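Local coordinates for histidinol dehydrogenase (Elizabethkingia anophelis NUHP1, PDB 6AN0), which probably catalyses the two successive NAD-dependent oxidations of L-histidinol, by way of L-histidinaldehyde, to L-histidine in a zinc-dependent reaction, at residues 241-251 and 327-337. Residues are numbered along the deposited sequence; the frame is centred on the assembly and turned at random.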
loop_
_atom_site.group_PDB
_atom_site.type_symbol
_atom_site.label_atom_id
_atom_site.label_comp_id
_atom_site.label_asym_id
_atom_site.label_seq_id
_atom_site.Cartn_x
_atom_site.Cartn_y
_atom_site.Cartn_z
ATOM N N SER A 241 -3.018 -16.479 11.490
ATOM C CA SER A 241 -4.169 -16.616 10.610
ATOM C C SER A 241 -5.439 -16.882 11.410
ATOM O O SER A 241 -5.402 -17.242 12.591
ATOM C CB SER A 241 -3.935 -17.726 9.591
ATOM O OG SER A 241 -3.547 -18.918 10.239
ATOM N N GLU A 242 -6.578 -16.697 10.747
ATOM C CA GLU A 242 -7.857 -16.701 11.448
ATOM C C GLU A 242 -8.990 -16.939 10.453
ATOM O O GLU A 242 -8.859 -16.663 9.256
ATOM C CB GLU A 242 -8.057 -15.374 12.193
ATOM C CG GLU A 242 -8.027 -14.225 11.208
ATOM C CD GLU A 242 -7.898 -12.850 11.818
ATOM O OE1 GLU A 242 -8.495 -11.924 11.226
ATOM O OE2 GLU A 242 -7.181 -12.681 12.841
ATOM N N VAL A 243 -10.102 -17.466 10.954
ATOM C CA VAL A 243 -11.323 -17.571 10.160
ATOM C C VAL A 243 -12.509 -17.192 11.037
ATOM O O VAL A 243 -12.533 -17.453 12.243
ATOM C CB VAL A 243 -11.526 -18.987 9.544
ATOM C CG1 VAL A 243 -11.787 -20.041 10.631
ATOM C CG2 VAL A 243 -12.678 -18.988 8.529
ATOM N N LEU A 244 -13.510 -16.578 10.415
ATOM C CA LEU A 244 -14.811 -16.387 11.032
ATOM C C LEU A 244 -15.843 -17.020 10.114
ATOM O O LEU A 244 -15.822 -16.780 8.902
ATOM C CB LEU A 244 -15.105 -14.900 11.266
ATOM C CG LEU A 244 -16.374 -14.512 12.037
ATOM C CD1 LEU A 244 -16.145 -13.197 12.773
ATOM C CD2 LEU A 244 -17.598 -14.395 11.103
ATOM N N VAL A 245 -16.700 -17.863 10.683
ATOM C CA VAL A 245 -17.764 -18.546 9.957
ATOM C C VAL A 245 -19.101 -18.034 10.469
ATOM O O VAL A 245 -19.301 -17.913 11.682
ATOM C CB VAL A 245 -17.676 -20.077 10.132
ATOM C CG1 VAL A 245 -18.793 -20.785 9.338
ATOM C CG2 VAL A 245 -16.294 -20.583 9.746
ATOM N N ILE A 246 -20.024 -17.766 9.545
ATOM C CA ILE A 246 -21.418 -17.462 9.863
ATOM C C ILE A 246 -22.279 -18.614 9.354
ATOM O O ILE A 246 -22.234 -18.951 8.161
ATOM C CB ILE A 246 -21.867 -16.132 9.240
ATOM C CG1 ILE A 246 -20.993 -14.979 9.759
ATOM C CG2 ILE A 246 -23.345 -15.881 9.535
ATOM C CD1 ILE A 246 -21.408 -13.594 9.202
ATOM N N ALA A 247 -23.075 -19.208 10.242
ATOM C CA ALA A 247 -23.835 -20.414 9.918
ATOM C C ALA A 247 -25.291 -20.274 10.346
ATOM O O ALA A 247 -25.567 -19.915 11.492
ATOM C CB ALA A 247 -23.211 -21.640 10.604
ATOM N N ASP A 248 -26.223 -20.578 9.440
ATOM C CA ASP A 248 -27.630 -20.652 9.810
ATOM C C ASP A 248 -28.079 -22.112 9.739
ATOM O O ASP A 248 -27.250 -23.026 9.656
ATOM C CB ASP A 248 -28.474 -19.701 8.940
ATOM C CG ASP A 248 -28.539 -20.115 7.474
ATOM O OD1 ASP A 248 -28.052 -21.202 7.112
ATOM O OD2 ASP A 248 -29.094 -19.329 6.671
ATOM N N THR A 249 -29.398 -22.338 9.790
ATOM C CA THR A 249 -29.912 -23.704 9.804
ATOM C C THR A 249 -29.617 -24.471 8.515
ATOM O O THR A 249 -29.758 -25.700 8.505
ATOM C CB THR A 249 -31.426 -23.698 10.072
ATOM O OG1 THR A 249 -32.077 -22.914 9.068
ATOM C CG2 THR A 249 -31.723 -23.098 11.436
ATOM N N THR A 250 -29.208 -23.799 7.440
ATOM C CA THR A 250 -28.866 -24.495 6.203
ATOM C C THR A 250 -27.403 -24.906 6.140
ATOM O O THR A 250 -27.008 -25.581 5.185
ATOM C CB THR A 250 -29.178 -23.634 4.970
ATOM O OG1 THR A 250 -28.231 -22.555 4.875
ATOM C CG2 THR A 250 -30.586 -23.073 5.041
ATOM N N ALA A 251 -26.592 -24.508 7.118
ATOM C CA ALA A 251 -25.203 -24.924 7.132
ATOM C C ALA A 251 -25.098 -26.408 7.479
ATOM O O ALA A 251 -25.988 -26.994 8.098
ATOM C CB ALA A 251 -24.403 -24.089 8.135
ATOM N N TYR A 327 -15.069 -7.357 13.716
ATOM C CA TYR A 327 -13.914 -8.236 13.909
ATOM C C TYR A 327 -12.901 -8.103 12.770
ATOM O O TYR A 327 -11.682 -8.158 13.001
ATOM C CB TYR A 327 -14.399 -9.684 14.033
ATOM C CG TYR A 327 -13.311 -10.723 14.238
ATOM C CD1 TYR A 327 -12.782 -10.972 15.502
ATOM C CD2 TYR A 327 -12.830 -11.466 13.170
ATOM C CE1 TYR A 327 -11.793 -11.931 15.683
ATOM C CE2 TYR A 327 -11.850 -12.424 13.338
ATOM C CZ TYR A 327 -11.335 -12.654 14.598
ATOM O OH TYR A 327 -10.365 -13.608 14.766
ATOM N N ALA A 328 -13.391 -7.943 11.527
ATOM C CA ALA A 328 -12.599 -7.787 10.302
ATOM C C ALA A 328 -11.724 -9.016 10.072
ATOM O O ALA A 328 -10.489 -8.935 10.180
ATOM C CB ALA A 328 -11.755 -6.511 10.362
ATOM N N PRO A 329 -12.324 -10.158 9.734
ATOM C CA PRO A 329 -11.573 -11.418 9.682
ATOM C C PRO A 329 -10.691 -11.545 8.444
ATOM O O PRO A 329 -11.003 -11.042 7.360
ATOM C CB PRO A 329 -12.680 -12.483 9.659
ATOM C CG PRO A 329 -13.841 -11.777 8.940
ATOM C CD PRO A 329 -13.758 -10.337 9.430
ATOM N N GLU A 330 -9.569 -12.249 8.615
ATOM C CA GLU A 330 -8.748 -12.602 7.456
ATOM C C GLU A 330 -9.555 -13.417 6.439
ATOM O O GLU A 330 -9.545 -13.123 5.237
ATOM C CB GLU A 330 -7.516 -13.388 7.905
ATOM C CG GLU A 330 -6.607 -13.778 6.755
ATOM C CD GLU A 330 -5.619 -14.868 7.116
ATOM O OE1 GLU A 330 -5.830 -15.556 8.132
ATOM O OE2 GLU A 330 -4.646 -15.056 6.359
ATOM N N HIS A 331 -10.255 -14.452 6.906
ATOM C CA HIS A 331 -11.145 -15.254 6.069
ATOM C C HIS A 331 -12.549 -15.225 6.648
ATOM O O HIS A 331 -12.727 -15.368 7.865
ATOM C CB HIS A 331 -10.717 -16.722 6.004
ATOM C CG HIS A 331 -9.306 -16.939 5.577
ATOM N ND1 HIS A 331 -8.274 -17.090 6.481
ATOM C CD2 HIS A 331 -8.758 -17.081 4.348
ATOM C CE1 HIS A 331 -7.148 -17.298 5.823
ATOM N NE2 HIS A 331 -7.413 -17.295 4.528
ATOM N N LEU A 332 -13.546 -15.080 5.779
ATOM C CA LEU A 332 -14.952 -15.095 6.181
ATOM C C LEU A 332 -15.657 -16.196 5.403
ATOM O O LEU A 332 -15.629 -16.188 4.173
ATOM C CB LEU A 332 -15.603 -13.742 5.891
ATOM C CG LEU A 332 -17.122 -13.668 6.060
ATOM C CD1 LEU A 332 -17.492 -14.010 7.513
ATOM C CD2 LEU A 332 -17.635 -12.279 5.690
ATOM N N ILE A 333 -16.301 -17.129 6.101
ATOM C CA ILE A 333 -17.104 -18.158 5.440
ATOM C C ILE A 333 -18.577 -17.884 5.726
ATOM O O ILE A 333 -19.005 -17.877 6.888
ATOM C CB ILE A 333 -16.709 -19.575 5.889
ATOM C CG1 ILE A 333 -15.211 -19.824 5.629
ATOM C CG2 ILE A 333 -17.572 -20.621 5.161
ATOM C CD1 ILE A 333 -14.725 -21.233 5.998
ATOM N N LEU A 334 -19.365 -17.680 4.667
ATOM C CA LEU A 334 -20.809 -17.471 4.805
ATOM C C LEU A 334 -21.503 -18.793 4.503
ATOM O O LEU A 334 -21.854 -19.084 3.359
ATOM C CB LEU A 334 -21.314 -16.364 3.884
ATOM C CG LEU A 334 -20.754 -14.967 4.127
ATOM C CD1 LEU A 334 -21.508 -13.991 3.211
ATOM C CD2 LEU A 334 -20.856 -14.553 5.617
ATOM N N ALA A 335 -21.715 -19.597 5.546
ATOM C CA ALA A 335 -22.397 -20.881 5.406
ATOM C C ALA A 335 -23.897 -20.681 5.607
ATOM O O ALA A 335 -24.525 -21.177 6.547
ATOM C CB ALA A 335 -21.817 -21.904 6.383
ATOM N N ILE A 336 -24.475 -19.904 4.695
ATOM C CA ILE A 336 -25.864 -19.500 4.817
ATOM C C ILE A 336 -26.526 -19.573 3.456
ATOM O O ILE A 336 -25.873 -19.642 2.410
ATOM C CB ILE A 336 -26.041 -18.075 5.381
ATOM C CG1 ILE A 336 -25.484 -17.047 4.368
ATOM C CG2 ILE A 336 -25.436 -17.957 6.770
ATOM C CD1 ILE A 336 -25.394 -15.631 4.882
ATOM N N GLU A 337 -27.849 -19.553 3.521
ATOM C CA GLU A 337 -28.730 -19.467 2.375
ATOM C C GLU A 337 -28.638 -18.096 1.716
ATOM O O GLU A 337 -28.564 -17.071 2.403
ATOM C CB GLU A 337 -30.153 -19.702 2.869
ATOM C CG GLU A 337 -31.102 -20.330 1.908
ATOM C CD GLU A 337 -32.318 -20.861 2.634
ATOM O OE1 GLU A 337 -32.937 -20.102 3.418
ATOM O OE2 GLU A 337 -32.639 -22.051 2.448
#
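Strands 242-247 and 331-335 run parallel at an axial angle of 16°, pairing Leu244 with Leu332, Val245 with Ile333 and Ile246 with Leu334 as neighbouring inner strands of a six-stranded parallel sheet, the alpha/beta layout with helices on both faces. Leu244 and Ile246 of the first strand reach across to the second: Ile333 N donates to Leu244 O, and Ile246 N to Ile333 O in a nearly straight bond of 2.8 Å. On the face covered by helix 317-327, Leu244 forks, CD2 lying 3.6 Å from Leu332 CD1 while CD1 approaches the ring of Tyr327 at CD2. Ile246 runs alongside Leu334, its CD1 3.8 Å from Leu334 CD2. Val243, Val245 and Ile333 pack on the other face, beneath helix 253-264, where the two valines use their CG2 methyls against Ile333.

At the N-terminal end, where Glu330 and His331 are the predicted proton acceptors, the strands are tied by side chains. The extended Glu330 chain, with CG anti to the backbone N (chi1 -179°), carries OE1 to Glu242 N, 2.9 Å away. Glu242 answers by taking Glu330 N on the anti lone pair of OE1; the two carboxylate planes stand 77° apart. That buried Glu242 carboxylate also forms a salt bridge with Arg26 and accepts from Asn376 N, which would probably stabilise its charge. Ser241, predicted to bind substrate, hydrogen-bonds through OG to Gln263 OE1.

His331 is fixed by a backbone carbonyl: ND1 donates to Glu242 O at 2.9 Å, the oxygen lying almost in the imidazole plane. At the far end, Asp248 begins an Asx turn, its OD1 accepting both Thr250 N and, at 2.6 Å, Thr250 OG1, whereas OD2 takes a weak, long bond from Glu337 N.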